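Local structure of ankyrin repeat and SAM domain-containing protein 3 (Homo sapiens, 4NL9) at residues A[5-17]-A[24-38]. The protein may take part in vasopressin signalling in the kidney, and homooligomerizes through its SAM domain, the piece of the longer protein described here. The protein carries 1 engineered substitution. Sequence-based numbering, arbitrary orientation.
Sequences YSGPQDLAALLEQ and LQVFEEQDVDLREFL. Engineered in segment 24-38: E36 (natural residue Ile).
One water is gripped by both segments: it accepts from L11 N and L34 N, each 3.0 Å away, and so bridges the first turns of helix 11-17 and helix 34-37. Both turns begin at an aspartate N-cap. D10 OD1 takes A13 N at 2.9 Å, nearly in line with its C-O bond, while D33 OD1 takes E36 N from above the carboxylate plane; E36 itself is an engineered residue, isoleucine in the natural protein. Beside the water the two backbones come close, and L34 lies across the start of the first helix, its CD2 3.4 Å from P8 O and its CD1 against L14 CD1.

Next to this polar seam L11 is a knob set among L24, F27, L34 and F37. CG anti to the backbone N (chi1 -177°) carries the branch point in among these four, where the fork sends CD2 to F27 CB at 3.6 Å and to V32 O, and CD1 over one face of the F37 ring in a CH-pi contact, 3.9 Å from the centroid and 23° off the normal. L14 comes to the CE2 corner of that ring, its CD2 3.5 Å from F37 CE2. The edge of F37 is set over the rim of one F27 face, with F27 CE1 in the F37 plane. L15 CD1 packs on L24 CA at 3.7 Å and touches F27, and A12 CB meets L24 CD2 at the margin. Helices 42-48 and 53-65 supply L45, M59 and I63 around F37.

With F37 cut back to an alanine, L11 CD1 and L14 CD2 lose the ring they rest on, and a gap would probably open in the core of this five-helix SAM domain. Across the contact, then, apolar side chains do the gripping; the aspartate caps take the amides of A13 and E36, and the water those of L11 and L34.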
loop_
_atom_site.group_PDB
_atom_site.type_symbol
_atom_site.label_atom_id
_atom_site.label_comp_id
_atom_site.label_asym_id
_atom_site.label_seq_id
_atom_site.Cartn_x
_atom_site.Cartn_y
_atom_site.Cartn_z
ATOM N N TYR A 5 12.702 17.953 4.200
ATOM C CA TYR A 5 13.009 16.539 4.425
ATOM C C TYR A 5 12.935 16.090 5.881
ATOM O O TYR A 5 13.392 14.998 6.220
ATOM C CB TYR A 5 14.358 16.154 3.813
ATOM C CG TYR A 5 14.574 16.717 2.430
ATOM C CD1 TYR A 5 13.714 16.395 1.387
ATOM C CD2 TYR A 5 15.640 17.569 2.165
ATOM C CE1 TYR A 5 13.904 16.910 0.120
ATOM C CE2 TYR A 5 15.844 18.089 0.894
ATOM C CZ TYR A 5 14.971 17.754 -0.123
ATOM O OH TYR A 5 15.170 18.270 -1.388
ATOM N N SER A 6 12.360 16.923 6.738
ATOM C CA SER A 6 12.097 16.498 8.104
ATOM C C SER A 6 10.838 15.633 8.111
ATOM O O SER A 6 10.069 15.633 7.143
ATOM C CB SER A 6 11.955 17.698 9.041
ATOM O OG SER A 6 10.934 18.577 8.613
ATOM N N GLY A 7 10.634 14.885 9.187
ATOM C CA GLY A 7 9.477 14.015 9.277
ATOM C C GLY A 7 8.192 14.804 9.423
ATOM O O GLY A 7 8.220 16.020 9.614
ATOM N N PRO A 8 7.051 14.111 9.326
ATOM C CA PRO A 8 5.747 14.744 9.548
ATOM C C PRO A 8 5.632 15.256 10.981
ATOM O O PRO A 8 6.164 14.637 11.902
ATOM C CB PRO A 8 4.755 13.597 9.307
ATOM C CG PRO A 8 5.550 12.346 9.498
ATOM C CD PRO A 8 6.932 12.677 9.015
ATOM N N GLN A 9 4.943 16.381 11.160
ATOM C CA GLN A 9 4.800 17.003 12.472
ATOM C C GLN A 9 3.817 16.240 13.360
ATOM O O GLN A 9 3.968 16.201 14.580
ATOM C CB GLN A 9 4.339 18.456 12.326
ATOM C CG GLN A 9 4.864 19.161 11.082
ATOM C CD GLN A 9 4.002 18.912 9.849
ATOM O OE1 GLN A 9 4.426 18.247 8.900
ATOM N NE2 GLN A 9 2.785 19.454 9.860
ATOM N N ASP A 10 2.804 15.644 12.737
ATOM C CA ASP A 10 1.770 14.914 13.467
ATOM C C ASP A 10 1.163 13.830 12.584
ATOM O O ASP A 10 1.556 13.661 11.427
ATOM C CB ASP A 10 0.692 15.857 14.042
ATOM C CG ASP A 10 0.000 16.715 12.980
ATOM O OD1 ASP A 10 0.002 16.384 11.782
ATOM O OD2 ASP A 10 -0.590 17.745 13.369
ATOM N N LEU A 11 0.214 13.074 13.122
ATOM C CA LEU A 11 -0.327 11.962 12.359
ATOM C C LEU A 11 -1.058 12.440 11.105
ATOM O O LEU A 11 -0.916 11.845 10.043
ATOM C CB LEU A 11 -1.253 11.104 13.224
ATOM C CG LEU A 11 -1.834 9.866 12.539
ATOM C CD1 LEU A 11 -0.747 8.943 11.944
ATOM C CD2 LEU A 11 -2.707 9.112 13.531
ATOM N N ALA A 12 -1.822 13.523 11.229
ATOM C CA ALA A 12 -2.543 14.044 10.072
ATOM C C ALA A 12 -1.563 14.363 8.947
ATOM O O ALA A 12 -1.832 14.078 7.789
ATOM C CB ALA A 12 -3.345 15.271 10.455
ATOM N N ALA A 13 -0.407 14.916 9.305
ATOM C CA ALA A 13 0.602 15.247 8.305
ATOM C C ALA A 13 1.137 14.006 7.594
ATOM O O ALA A 13 1.302 13.998 6.376
ATOM C CB ALA A 13 1.740 16.052 8.934
ATOM N N LEU A 14 1.397 12.949 8.357
ATOM C CA LEU A 14 1.873 11.709 7.770
ATOM C C LEU A 14 0.822 11.130 6.828
ATOM O O LEU A 14 1.129 10.790 5.695
ATOM C CB LEU A 14 2.258 10.692 8.861
ATOM C CG LEU A 14 2.909 9.379 8.405
ATOM C CD1 LEU A 14 3.803 8.803 9.496
ATOM C CD2 LEU A 14 1.851 8.334 8.024
ATOM N N LEU A 15 -0.411 11.000 7.315
ATOM C CA LEU A 15 -1.485 10.417 6.515
ATOM C C LEU A 15 -1.754 11.234 5.249
ATOM O O LEU A 15 -2.051 10.668 4.194
ATOM C CB LEU A 15 -2.759 10.271 7.362
ATOM C CG LEU A 15 -2.640 9.277 8.524
ATOM C CD1 LEU A 15 -3.943 9.168 9.298
ATOM C CD2 LEU A 15 -2.197 7.906 8.035
ATOM N N GLU A 16 -1.637 12.553 5.351
ATOM C CA GLU A 16 -1.829 13.413 4.186
ATOM C C GLU A 16 -0.794 13.082 3.116
ATOM O O GLU A 16 -1.115 12.989 1.925
ATOM C CB GLU A 16 -1.733 14.890 4.566
ATOM C CG GLU A 16 -1.873 15.829 3.378
ATOM C CD GLU A 16 -1.909 17.288 3.782
ATOM O OE1 GLU A 16 -1.396 17.624 4.872
ATOM O OE2 GLU A 16 -2.456 18.101 3.006
ATOM N N GLN A 17 0.442 12.886 3.557
ATOM C CA GLN A 17 1.549 12.605 2.653
ATOM C C GLN A 17 1.322 11.314 1.872
ATOM O O GLN A 17 1.660 11.229 0.693
ATOM C CB GLN A 17 2.862 12.549 3.441
ATOM C CG GLN A 17 4.115 12.748 2.599
ATOM C CD GLN A 17 5.363 12.941 3.448
ATOM O OE1 GLN A 17 5.281 13.111 4.668
ATOM N NE2 GLN A 17 6.526 12.915 2.807
ATOM N N LEU A 24 -7.826 8.925 9.282
ATOM C CA LEU A 24 -7.377 9.704 10.434
ATOM C C LEU A 24 -8.320 9.561 11.630
ATOM O O LEU A 24 -7.874 9.369 12.756
ATOM C CB LEU A 24 -7.211 11.183 10.061
ATOM C CG LEU A 24 -6.846 12.129 11.217
ATOM C CD1 LEU A 24 -5.473 11.803 11.816
ATOM C CD2 LEU A 24 -6.901 13.588 10.784
ATOM N N GLN A 25 -9.625 9.650 11.399
ATOM C CA GLN A 25 -10.556 9.609 12.524
ATOM C C GLN A 25 -10.611 8.230 13.187
ATOM O O GLN A 25 -10.869 8.129 14.384
ATOM C CB GLN A 25 -11.947 10.111 12.118
ATOM C CG GLN A 25 -11.934 11.571 11.671
ATOM C CD GLN A 25 -13.283 12.262 11.804
ATOM O OE1 GLN A 25 -14.318 11.719 11.416
ATOM N NE2 GLN A 25 -13.273 13.472 12.358
ATOM N N VAL A 26 -10.338 7.175 12.426
ATOM C CA VAL A 26 -10.226 5.851 13.022
ATOM C C VAL A 26 -9.083 5.819 14.037
ATOM O O VAL A 26 -9.243 5.327 15.160
ATOM C CB VAL A 26 -10.046 4.755 11.960
ATOM C CG1 VAL A 26 -9.654 3.458 12.611
ATOM C CG2 VAL A 26 -11.331 4.564 11.178
ATOM N N PHE A 27 -7.934 6.379 13.664
ATOM C CA PHE A 27 -6.814 6.446 14.596
ATOM C C PHE A 27 -7.132 7.333 15.802
ATOM O O PHE A 27 -6.844 6.963 16.948
ATOM C CB PHE A 27 -5.537 6.931 13.893
ATOM C CG PHE A 27 -4.934 5.912 12.960
ATOM C CD1 PHE A 27 -4.387 4.741 13.459
ATOM C CD2 PHE A 27 -4.917 6.125 11.591
ATOM C CE1 PHE A 27 -3.832 3.796 12.613
ATOM C CE2 PHE A 27 -4.366 5.184 10.735
ATOM C CZ PHE A 27 -3.824 4.008 11.249
ATOM N N GLU A 28 -7.750 8.484 15.549
ATOM C CA GLU A 28 -8.059 9.416 16.626
ATOM C C GLU A 28 -9.008 8.801 17.648
ATOM O O GLU A 28 -8.861 9.025 18.850
ATOM C CB GLU A 28 -8.623 10.723 16.065
ATOM C CG GLU A 28 -7.561 11.572 15.389
ATOM C CD GLU A 28 -8.109 12.874 14.833
ATOM O OE1 GLU A 28 -9.342 12.978 14.667
ATOM O OE2 GLU A 28 -7.303 13.793 14.566
ATOM N N GLU A 29 -9.964 8.014 17.164
ATOM C CA GLU A 29 -10.930 7.368 18.052
ATOM C C GLU A 29 -10.252 6.330 18.957
ATOM O O GLU A 29 -10.737 6.048 20.062
ATOM C CB GLU A 29 -12.062 6.748 17.226
ATOM C CG GLU A 29 -13.125 6.033 18.038
ATOM C CD GLU A 29 -13.914 6.976 18.924
ATOM O OE1 GLU A 29 -13.976 8.185 18.609
ATOM O OE2 GLU A 29 -14.469 6.506 19.940
ATOM N N GLN A 30 -9.129 5.778 18.497
ATOM C CA GLN A 30 -8.349 4.844 19.311
ATOM C C GLN A 30 -7.205 5.523 20.071
ATOM O O GLN A 30 -6.337 4.854 20.646
ATOM C CB GLN A 30 -7.826 3.690 18.453
ATOM C CG GLN A 30 -8.935 2.915 17.753
ATOM C CD GLN A 30 -9.989 2.422 18.717
ATOM O OE1 GLN A 30 -11.190 2.675 18.535
ATOM N NE2 GLN A 30 -9.552 1.719 19.755
ATOM N N ASP A 31 -7.211 6.853 20.066
ATOM C CA ASP A 31 -6.179 7.648 20.738
ATOM C C ASP A 31 -4.767 7.358 20.227
ATOM O O ASP A 31 -3.791 7.454 20.975
ATOM C CB ASP A 31 -6.254 7.472 22.262
ATOM C CG ASP A 31 -7.644 7.737 22.805
ATOM O OD1 ASP A 31 -8.274 8.729 22.382
ATOM O OD2 ASP A 31 -8.118 6.941 23.639
ATOM N N VAL A 32 -4.670 7.001 18.949
ATOM C CA VAL A 32 -3.388 6.763 18.302
ATOM C C VAL A 32 -2.880 8.062 17.686
ATOM O O VAL A 32 -3.458 8.567 16.720
ATOM C CB VAL A 32 -3.511 5.692 17.196
ATOM C CG1 VAL A 32 -2.195 5.570 16.407
ATOM C CG2 VAL A 32 -3.911 4.343 17.797
ATOM N N ASP A 33 -1.823 8.621 18.268
ATOM C CA ASP A 33 -1.161 9.782 17.690
ATOM C C ASP A 33 0.027 9.329 16.850
ATOM O O ASP A 33 0.223 8.128 16.648
ATOM C CB ASP A 33 -0.691 10.734 18.795
ATOM C CG ASP A 33 0.354 10.114 19.712
ATOM O OD1 ASP A 33 0.463 8.868 19.781
ATOM O OD2 ASP A 33 1.093 10.878 20.367
ATOM N N LEU A 34 0.819 10.283 16.376
ATOM C CA LEU A 34 1.987 9.969 15.547
ATOM C C LEU A 34 2.971 9.036 16.235
ATOM O O LEU A 34 3.401 8.046 15.650
ATOM C CB LEU A 34 2.700 11.242 15.099
ATOM C CG LEU A 34 3.931 11.004 14.222
ATOM C CD1 LEU A 34 3.578 10.252 12.940
ATOM C CD2 LEU A 34 4.598 12.335 13.895
ATOM N N ARG A 35 3.309 9.332 17.483
ATOM C CA ARG A 35 4.261 8.499 18.214
ATOM C C ARG A 35 3.797 7.042 18.298
ATOM O O ARG A 35 4.568 6.124 18.002
ATOM C CB ARG A 35 4.485 9.076 19.607
ATOM C CG ARG A 35 5.529 8.338 20.408
ATOM C CD ARG A 35 5.906 9.158 21.632
ATOM N NE ARG A 35 6.380 8.329 22.735
ATOM C CZ ARG A 35 5.591 7.837 23.686
ATOM N NH1 ARG A 35 4.289 8.091 23.663
ATOM N NH2 ARG A 35 6.102 7.092 24.658
ATOM N N GLU A 36 2.540 6.824 18.676
ATOM C CA GLU A 36 2.021 5.464 18.748
ATOM C C GLU A 36 1.924 4.841 17.361
ATOM O O GLU A 36 2.216 3.663 17.192
ATOM C CB GLU A 36 0.665 5.405 19.459
ATOM C CG GLU A 36 0.121 3.984 19.550
ATOM C CD GLU A 36 -1.156 3.867 20.359
ATOM O OE1 GLU A 36 -1.713 4.906 20.763
ATOM O OE2 GLU A 36 -1.601 2.721 20.593
ATOM N N PHE A 37 1.514 5.626 16.371
ATOM C CA PHE A 37 1.399 5.110 15.009
ATOM C C PHE A 37 2.731 4.517 14.530
ATOM O O PHE A 37 2.765 3.460 13.895
ATOM C CB PHE A 37 0.920 6.230 14.067
ATOM C CG PHE A 37 0.855 5.824 12.613
ATOM C CD1 PHE A 37 -0.269 5.182 12.110
ATOM C CD2 PHE A 37 1.919 6.088 11.761
ATOM C CE1 PHE A 37 -0.334 4.812 10.773
ATOM C CE2 PHE A 37 1.866 5.721 10.417
ATOM C CZ PHE A 37 0.734 5.085 9.926
ATOM N N LEU A 38 3.831 5.191 14.859
ATOM C CA LEU A 38 5.153 4.768 14.410
ATOM C C LEU A 38 5.657 3.516 15.115
ATOM O O LEU A 38 6.700 2.975 14.729
ATOM C CB LEU A 38 6.156 5.917 14.529
ATOM C CG LEU A 38 5.897 7.107 13.601
ATOM C CD1 LEU A 38 6.823 8.268 13.931
ATOM C CD2 LEU A 38 6.033 6.725 12.116
HETATM O O HOH W 1 -0.062 13.158 16.100
#